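Local coordinates for protein choline kinase (Streptococcus pneumoniae, PDB 4R78) that probably phosphorylates choline, acting as a choline kinase with a protein kinase-like fold that holds an adenine nucleotide, at residues L32-V42 and L54-Y62; G187-L197 and W215-D226. All blocks are in the same frame, centred on the assembly; numbering follows the deposited sequence.

From the N terminus, helix 20-30 leads into residues 32-42. The chain turns back through residues 43-53, and contact 1 closes this loop by pairing 32-42 with 54-62 at one margin of the five-stranded antiparallel sheet. The chain then completes that sheet and passes through a series of helices to residue 187. Contact 2 closes a second loop, which carries strands 202-204 and 210-212, and ties strand 191-193 and the turn after it to the start of helix 223-233. The two contacts follow in series, neither nesting nor crossing, on opposite sides of the chain's centre. Each loop supplies AMP-pocket residues: N52 lies in the first, and E200, N201, I203, I213 and D214 in the second.

Contact 1: residues L32-V42 and L54-Y62; sequences LLSQEEEVLSV and LAKTTNKQY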
# COMPACT_ATOMS: atom_id res chain seq x y z
N LEU A 32 12.86 -21.84 7.63
CA LEU A 32 11.52 -22.41 7.59
C LEU A 32 11.51 -23.88 7.18
O LEU A 32 10.46 -24.53 7.18
CB LEU A 32 10.61 -21.61 6.65
CG LEU A 32 10.24 -20.17 7.02
CD1 LEU A 32 9.61 -19.48 5.83
CD2 LEU A 32 9.30 -20.13 8.22
N LEU A 33 12.68 -24.40 6.82
CA LEU A 33 12.79 -25.75 6.29
C LEU A 33 13.37 -26.75 7.28
O LEU A 33 14.23 -26.41 8.10
CB LEU A 33 13.60 -25.76 4.99
CG LEU A 33 13.04 -24.92 3.84
CD1 LEU A 33 13.99 -24.96 2.66
CD2 LEU A 33 11.65 -25.40 3.42
N SER A 34 12.90 -27.99 7.19
CA SER A 34 13.46 -29.10 7.96
C SER A 34 14.80 -29.53 7.37
O SER A 34 15.13 -29.18 6.24
CB SER A 34 12.48 -30.27 8.00
OG SER A 34 11.91 -30.52 6.73
N GLN A 35 15.56 -30.30 8.16
CA GLN A 35 16.91 -30.76 7.79
C GLN A 35 16.99 -31.33 6.37
O GLN A 35 17.99 -31.14 5.68
CB GLN A 35 17.38 -31.81 8.81
CG GLN A 35 18.86 -32.17 8.73
CD GLN A 35 19.26 -33.29 9.70
OE1 GLN A 35 18.42 -33.84 10.42
NE2 GLN A 35 20.54 -33.62 9.72
N GLU A 36 15.93 -32.02 5.96
CA GLU A 36 15.84 -32.65 4.64
C GLU A 36 15.65 -31.65 3.49
O GLU A 36 16.31 -31.76 2.46
CB GLU A 36 14.68 -33.65 4.63
CG GLU A 36 13.48 -33.21 5.47
CD GLU A 36 12.18 -33.89 5.08
OE1 GLU A 36 12.02 -34.26 3.90
OE2 GLU A 36 11.30 -34.03 5.96
N GLU A 37 14.77 -30.67 3.69
CA GLU A 37 14.33 -29.76 2.64
C GLU A 37 15.38 -28.72 2.24
O GLU A 37 16.25 -28.36 3.03
CB GLU A 37 13.03 -29.06 3.05
CG GLU A 37 11.81 -29.98 3.11
CD GLU A 37 10.63 -29.38 3.85
OE1 GLU A 37 10.84 -28.51 4.73
OE2 GLU A 37 9.48 -29.78 3.56
N GLU A 38 15.27 -28.24 1.00
CA GLU A 38 16.20 -27.26 0.44
C GLU A 38 15.45 -26.18 -0.34
O GLU A 38 14.34 -26.41 -0.82
CB GLU A 38 17.20 -27.94 -0.51
CG GLU A 38 18.17 -28.91 0.15
CD GLU A 38 18.97 -29.72 -0.85
OE1 GLU A 38 18.55 -29.81 -2.03
OE2 GLU A 38 20.03 -30.27 -0.46
N VAL A 39 16.07 -25.00 -0.46
CA VAL A 39 15.55 -23.95 -1.34
C VAL A 39 16.00 -24.25 -2.77
O VAL A 39 17.19 -24.28 -3.06
CB VAL A 39 16.03 -22.54 -0.92
CG1 VAL A 39 15.46 -21.47 -1.85
CG2 VAL A 39 15.65 -22.23 0.53
N LEU A 40 15.02 -24.48 -3.64
CA LEU A 40 15.30 -24.85 -5.03
C LEU A 40 15.55 -23.62 -5.91
O LEU A 40 16.49 -23.61 -6.71
CB LEU A 40 14.16 -25.69 -5.61
CG LEU A 40 13.84 -27.04 -4.94
CD1 LEU A 40 12.49 -27.56 -5.40
CD2 LEU A 40 14.94 -28.07 -5.20
N SER A 41 14.70 -22.60 -5.76
CA SER A 41 14.81 -21.38 -6.55
C SER A 41 14.14 -20.19 -5.88
O SER A 41 13.17 -20.34 -5.13
CB SER A 41 14.21 -21.58 -7.95
OG SER A 41 12.87 -22.04 -7.87
N VAL A 42 14.68 -19.00 -6.15
CA VAL A 42 14.03 -17.74 -5.80
C VAL A 42 14.01 -16.90 -7.08
O VAL A 42 15.06 -16.49 -7.57
CB VAL A 42 14.78 -16.97 -4.68
CG1 VAL A 42 14.09 -15.65 -4.37
CG2 VAL A 42 14.88 -17.82 -3.41
N LEU A 54 8.90 -15.37 -5.96
CA LEU A 54 8.37 -16.70 -5.70
C LEU A 54 9.52 -17.61 -5.31
O LEU A 54 10.47 -17.78 -6.07
CB LEU A 54 7.64 -17.25 -6.93
CG LEU A 54 7.14 -18.70 -6.88
CD1 LEU A 54 6.11 -18.88 -5.79
CD2 LEU A 54 6.57 -19.09 -8.23
N ALA A 55 9.44 -18.18 -4.11
CA ALA A 55 10.46 -19.09 -3.62
C ALA A 55 9.93 -20.51 -3.63
O ALA A 55 8.87 -20.79 -3.09
CB ALA A 55 10.89 -18.70 -2.23
N LYS A 56 10.69 -21.41 -4.26
CA LYS A 56 10.32 -22.81 -4.32
C LYS A 56 11.26 -23.64 -3.46
O LYS A 56 12.48 -23.52 -3.57
CB LYS A 56 10.29 -23.31 -5.76
CG LYS A 56 9.18 -22.68 -6.60
CD LYS A 56 9.15 -23.23 -8.02
CE LYS A 56 8.10 -22.51 -8.86
NZ LYS A 56 8.03 -23.03 -10.25
N THR A 57 10.67 -24.46 -2.60
CA THR A 57 11.41 -25.39 -1.76
C THR A 57 10.93 -26.80 -2.10
O THR A 57 10.00 -26.97 -2.89
CB THR A 57 11.22 -25.10 -0.25
OG1 THR A 57 9.89 -25.43 0.15
CG2 THR A 57 11.50 -23.63 0.07
N THR A 58 11.56 -27.81 -1.50
CA THR A 58 11.23 -29.22 -1.76
C THR A 58 9.72 -29.51 -1.77
O THR A 58 9.20 -30.10 -2.73
CB THR A 58 11.93 -30.15 -0.75
OG1 THR A 58 13.34 -29.87 -0.74
CG2 THR A 58 11.71 -31.62 -1.11
N ASN A 59 9.02 -29.10 -0.71
CA ASN A 59 7.60 -29.42 -0.55
C ASN A 59 6.69 -28.20 -0.50
O ASN A 59 5.48 -28.34 -0.28
CB ASN A 59 7.40 -30.24 0.73
CG ASN A 59 8.01 -31.62 0.66
OD1 ASN A 59 8.63 -32.08 1.62
ND2 ASN A 59 7.83 -32.29 -0.48
N LYS A 60 7.26 -27.02 -0.70
CA LYS A 60 6.53 -25.79 -0.45
C LYS A 60 6.91 -24.66 -1.39
O LYS A 60 8.06 -24.54 -1.82
CB LYS A 60 6.76 -25.34 0.99
CG LYS A 60 5.66 -24.47 1.55
CD LYS A 60 4.60 -25.30 2.24
CE LYS A 60 3.36 -24.48 2.54
NZ LYS A 60 3.67 -23.22 3.27
N GLN A 61 5.92 -23.83 -1.72
CA GLN A 61 6.15 -22.58 -2.43
C GLN A 61 5.78 -21.43 -1.50
O GLN A 61 4.83 -21.53 -0.73
CB GLN A 61 5.29 -22.52 -3.69
CG GLN A 61 5.61 -23.60 -4.71
CD GLN A 61 4.86 -23.41 -6.02
OE1 GLN A 61 5.23 -22.58 -6.84
NE2 GLN A 61 3.80 -24.19 -6.21
N TYR A 62 6.55 -20.35 -1.57
CA TYR A 62 6.30 -19.16 -0.76
C TYR A 62 6.30 -17.90 -1.61
O TYR A 62 7.12 -17.76 -2.51
CB TYR A 62 7.36 -19.00 0.32
CG TYR A 62 7.45 -20.11 1.34
CD1 TYR A 62 6.59 -20.15 2.44
CD2 TYR A 62 8.42 -21.10 1.22
CE1 TYR A 62 6.68 -21.16 3.39
CE2 TYR A 62 8.52 -22.12 2.17
CZ TYR A 62 7.65 -22.14 3.25
OH TYR A 62 7.74 -23.14 4.18
O HOH W 1 11.09 -19.89 -7.77
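E38 and T58 are joined by two hydrogen bonds. E38 N donates to T58 OG1 at 3.1 Å, and T58 N donates to E38 O. The T58 first torsion (chi1 -53°) sets OG1 beside its own backbone N. One residue can thus offer both an acceptor and a donor to E38. Next along, K56 O is gripped by two amides. L40 N donates to K56 O at 2.7 Å. S41 N donates to K56 O at the longer distance of 3.3 Å. In return, K56 N donates to S41 O at 2.8 Å. Two residues facing one make this a classic beta bulge. It lies in the hairpin of strands 39-44 and 52-57, with 39-44 the outermost strand of the N-terminal-lobe sheet of a kinase-like fold. On one face of the hairpin, S41 OG lies beside the K56 side chain and binds a water. The same water donates to L54 O at 2.8 Å and so bridges the two strands; L54 also has a backbone hydrogen bond with E43. On the other face are V39, V42, A55 and T57. Helix 20-30 packs there, with I29 touching V39 and A55. L33 meets T57 tip to tip, its CD2 lying 3.7 Å from T57 CB. The hydroxyl of T57 is turned to its own segment, where OG1 donates to K60 O at 2.8 Å. K60 O also takes the T57 backbone N-H. L32 lays CD1 over one face of the Y62 ring, toward its rim. In the loop before the bulge, E37 OE1 accepts the backbone N-H of S34 and, weakly, its hydroxyl.

Contact 2: residues G187-L197 and W215-D226; sequences GVDRKSCHIDL and WEYSSMNDPMWD
D222 OD2 is held by two groups: the D189 backbone N donates to it at 2.9 Å, and K259 forms a salt bridge with it. K259 also pairs with D189, so its positive charge probably offsets the repulsion between the two carboxylates. A water donates to D189 OD2 and D222 OD1, bridging them. D222 OD1 also caps helix 223-233, accepting from M224 N at 2.9 Å. Just before D222 in the chain, N221 and S219 pair with K191 and C193 as antiparallel hydrogen-bonded pairs. On one side of this ladder, M220 bends back and lays CE over one face of the R190 guanidinium, whose nitrogens bridge to E142 and E146. On the other, K191 CG packs against P223 CG.

Beyond the ladder the chain turns at H194 and I195. D226 receives both amides there: H194 N on OD2 at 2.9 Å and I195 N on OD1 at 2.8 Å, each on the syn side. W225 NE1 donates to I195 O at 3.0 Å, in the plane of its own ring but from above the carbonyl plane. I195 CD1 sits over the W225 five-membered ring. H194 has its ring carried away from its backbone N (chi1 -178°), and turns its edge to the face of W215 in a T-shaped pair, planes at 61°. H194 ND1 accepts from the backbone N-H of D196, and H194 NE2 is hydrogen-bonded to I213 O.

The sequence from H194 to N201 fits the HxDxxxxN Brenner motif of this kinase family. With two amides on one buried carboxylate and both imidazole nitrogens engaged, the backbone leading into D196 is probably held rigid, much as the helix F aspartate holds the catalytic loop in protein kinases.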
# COMPACT_ATOMS: atom_id res chain seq x y z
N GLY A 187 -11.67 18.15 10.80
CA GLY A 187 -11.50 17.19 11.88
C GLY A 187 -11.07 15.85 11.31
O GLY A 187 -11.85 15.22 10.61
N VAL A 188 -9.85 15.44 11.62
CA VAL A 188 -9.29 14.18 11.10
C VAL A 188 -9.63 13.03 12.04
O VAL A 188 -9.43 13.12 13.25
CB VAL A 188 -7.75 14.29 10.88
CG1 VAL A 188 -7.17 12.97 10.39
CG2 VAL A 188 -7.44 15.41 9.89
N ASP A 189 -10.14 11.95 11.46
CA ASP A 189 -10.50 10.76 12.22
C ASP A 189 -9.32 9.80 12.30
O ASP A 189 -8.35 9.94 11.55
CB ASP A 189 -11.74 10.09 11.61
CG ASP A 189 -12.95 11.01 11.62
OD1 ASP A 189 -13.32 11.51 12.70
OD2 ASP A 189 -13.53 11.24 10.54
N ARG A 190 -9.39 8.85 13.23
CA ARG A 190 -8.27 7.97 13.52
C ARG A 190 -8.75 6.53 13.65
O ARG A 190 -9.31 6.12 14.68
CB ARG A 190 -7.57 8.44 14.80
CG ARG A 190 -6.35 7.63 15.17
CD ARG A 190 -5.71 8.15 16.44
NE ARG A 190 -4.69 7.23 16.93
CZ ARG A 190 -4.93 6.18 17.72
NH1 ARG A 190 -6.17 5.92 18.14
NH2 ARG A 190 -3.93 5.40 18.09
N LYS A 191 -8.54 5.76 12.58
CA LYS A 191 -8.98 4.37 12.51
C LYS A 191 -7.91 3.51 11.85
O LYS A 191 -7.05 4.02 11.14
CB LYS A 191 -10.29 4.25 11.71
CG LYS A 191 -11.45 5.12 12.21
CD LYS A 191 -12.13 4.51 13.43
CE LYS A 191 -13.33 5.36 13.85
NZ LYS A 191 -13.89 4.90 15.15
N SER A 192 -7.98 2.20 12.09
CA SER A 192 -7.10 1.25 11.41
C SER A 192 -7.33 1.31 9.90
O SER A 192 -8.45 1.09 9.43
CB SER A 192 -7.35 -0.15 11.95
OG SER A 192 -8.73 -0.48 11.89
N CYS A 193 -6.27 1.61 9.16
CA CYS A 193 -6.32 1.72 7.69
C CYS A 193 -5.26 0.86 7.01
O CYS A 193 -4.21 0.59 7.60
CB CYS A 193 -6.12 3.17 7.24
SG CYS A 193 -7.44 4.33 7.67
N HIS A 194 -5.54 0.45 5.78
CA HIS A 194 -4.58 -0.29 4.96
C HIS A 194 -3.50 0.62 4.38
O HIS A 194 -2.33 0.26 4.37
CB HIS A 194 -5.31 -1.03 3.83
CG HIS A 194 -4.40 -1.84 2.96
ND1 HIS A 194 -3.59 -1.29 2.00
CD2 HIS A 194 -4.19 -3.18 2.91
CE1 HIS A 194 -2.90 -2.24 1.39
NE2 HIS A 194 -3.25 -3.40 1.92
N ILE A 195 -3.93 1.80 3.91
CA ILE A 195 -3.06 2.88 3.39
C ILE A 195 -2.56 2.75 1.94
O ILE A 195 -2.01 3.71 1.39
CB ILE A 195 -1.80 3.14 4.29
CG1 ILE A 195 -2.23 3.43 5.74
CG2 ILE A 195 -0.90 4.26 3.73
CD1 ILE A 195 -2.98 4.75 5.96
N ASP A 196 -2.76 1.60 1.31
CA ASP A 196 -2.18 1.34 -0.02
C ASP A 196 -3.11 0.46 -0.87
O ASP A 196 -2.74 -0.64 -1.29
CB ASP A 196 -0.76 0.76 0.03
CG ASP A 196 -0.09 0.72 -1.34
OD1 ASP A 196 -0.43 1.56 -2.20
OD2 ASP A 196 0.77 -0.16 -1.56
N LEU A 197 -4.32 0.97 -1.15
CA LEU A 197 -5.35 0.18 -1.82
C LEU A 197 -5.27 0.17 -3.36
O LEU A 197 -6.25 0.47 -4.05
CB LEU A 197 -6.75 0.58 -1.32
CG LEU A 197 -7.05 0.25 0.15
CD1 LEU A 197 -8.43 0.75 0.52
CD2 LEU A 197 -6.92 -1.24 0.45
N TRP A 215 0.07 -5.25 3.67
CA TRP A 215 -0.27 -4.27 4.69
C TRP A 215 0.96 -3.51 5.22
O TRP A 215 0.91 -2.95 6.31
CB TRP A 215 -0.99 -4.98 5.84
CG TRP A 215 -2.34 -5.53 5.43
CD1 TRP A 215 -2.58 -6.62 4.65
CD2 TRP A 215 -3.61 -4.99 5.79
NE1 TRP A 215 -3.94 -6.80 4.50
CE2 TRP A 215 -4.59 -5.81 5.19
CE3 TRP A 215 -4.02 -3.89 6.55
CZ2 TRP A 215 -5.97 -5.57 5.33
CZ3 TRP A 215 -5.38 -3.65 6.70
CH2 TRP A 215 -6.34 -4.49 6.09
N GLU A 216 2.03 -3.45 4.43
CA GLU A 216 3.28 -2.82 4.87
C GLU A 216 3.15 -1.36 5.29
O GLU A 216 3.97 -0.86 6.06
CB GLU A 216 4.38 -2.94 3.80
CG GLU A 216 5.03 -4.31 3.71
CD GLU A 216 4.05 -5.41 3.29
OE1 GLU A 216 3.28 -5.18 2.33
OE2 GLU A 216 4.05 -6.48 3.94
N TYR A 217 2.15 -0.67 4.76
CA TYR A 217 1.94 0.74 5.07
C TYR A 217 0.86 0.97 6.12
O TYR A 217 0.61 2.12 6.50
CB TYR A 217 1.64 1.54 3.80
CG TYR A 217 2.77 1.50 2.80
CD1 TYR A 217 3.84 2.39 2.91
CD2 TYR A 217 2.78 0.57 1.77
CE1 TYR A 217 4.89 2.35 2.00
CE2 TYR A 217 3.83 0.52 0.85
CZ TYR A 217 4.88 1.42 0.98
OH TYR A 217 5.91 1.38 0.07
N SER A 218 0.25 -0.11 6.59
CA SER A 218 -0.91 0.00 7.49
C SER A 218 -0.61 0.85 8.73
O SER A 218 0.48 0.77 9.31
CB SER A 218 -1.49 -1.37 7.87
OG SER A 218 -0.65 -2.07 8.78
N SER A 219 -1.59 1.65 9.11
CA SER A 219 -1.38 2.68 10.11
C SER A 219 -2.73 3.24 10.53
O SER A 219 -3.74 3.05 9.84
CB SER A 219 -0.53 3.81 9.51
OG SER A 219 -0.14 4.74 10.50
N MET A 220 -2.75 3.92 11.67
CA MET A 220 -3.93 4.68 12.08
C MET A 220 -4.01 5.95 11.24
O MET A 220 -3.04 6.71 11.14
CB MET A 220 -3.89 5.01 13.57
CG MET A 220 -3.79 3.79 14.47
SD MET A 220 -5.16 2.64 14.28
CE MET A 220 -6.42 3.49 15.24
N ASN A 221 -5.18 6.18 10.64
CA ASN A 221 -5.39 7.29 9.72
C ASN A 221 -6.88 7.57 9.56
O ASN A 221 -7.72 6.87 10.13
CB ASN A 221 -4.76 6.97 8.35
CG ASN A 221 -4.44 8.22 7.53
OD1 ASN A 221 -4.64 9.35 7.96
ND2 ASN A 221 -3.93 8.00 6.32
N ASP A 222 -7.21 8.62 8.81
CA ASP A 222 -8.60 8.87 8.45
C ASP A 222 -9.02 7.87 7.37
O ASP A 222 -8.32 7.73 6.37
CB ASP A 222 -8.76 10.31 7.94
CG ASP A 222 -10.20 10.74 7.87
OD1 ASP A 222 -10.94 10.18 7.03
OD2 ASP A 222 -10.60 11.62 8.65
N PRO A 223 -10.14 7.16 7.58
CA PRO A 223 -10.57 6.19 6.57
C PRO A 223 -10.76 6.75 5.15
O PRO A 223 -10.66 5.98 4.18
CB PRO A 223 -11.91 5.68 7.12
CG PRO A 223 -11.72 5.75 8.58
CD PRO A 223 -10.96 7.05 8.80
N MET A 224 -11.00 8.05 5.03
CA MET A 224 -11.14 8.64 3.70
C MET A 224 -9.84 8.57 2.89
O MET A 224 -9.87 8.65 1.66
CB MET A 224 -11.69 10.07 3.76
CG MET A 224 -13.15 10.17 4.23
SD MET A 224 -14.32 9.13 3.32
CE MET A 224 -14.47 7.74 4.44
N TRP A 225 -8.71 8.38 3.56
CA TRP A 225 -7.45 8.10 2.87
C TRP A 225 -7.58 6.81 2.06
O TRP A 225 -7.21 6.75 0.88
CB TRP A 225 -6.28 8.00 3.85
CG TRP A 225 -5.00 7.53 3.21
CD1 TRP A 225 -4.69 6.24 2.86
CD2 TRP A 225 -3.88 8.34 2.85
NE1 TRP A 225 -3.44 6.20 2.30
CE2 TRP A 225 -2.91 7.47 2.28
CE3 TRP A 225 -3.59 9.70 2.94
CZ2 TRP A 225 -1.68 7.92 1.80
CZ3 TRP A 225 -2.35 10.16 2.47
CH2 TRP A 225 -1.42 9.26 1.90
N ASP A 226 -8.10 5.77 2.71
CA ASP A 226 -8.27 4.47 2.05
C ASP A 226 -9.24 4.55 0.88
O ASP A 226 -9.01 3.96 -0.18
CB ASP A 226 -8.71 3.40 3.04
CG ASP A 226 -7.56 2.76 3.79
OD1 ASP A 226 -6.38 3.11 3.54
OD2 ASP A 226 -7.84 1.89 4.64
O HOH W 2 -13.42 10.10 8.08
O HOH W 3 -0.21 -1.21 3.15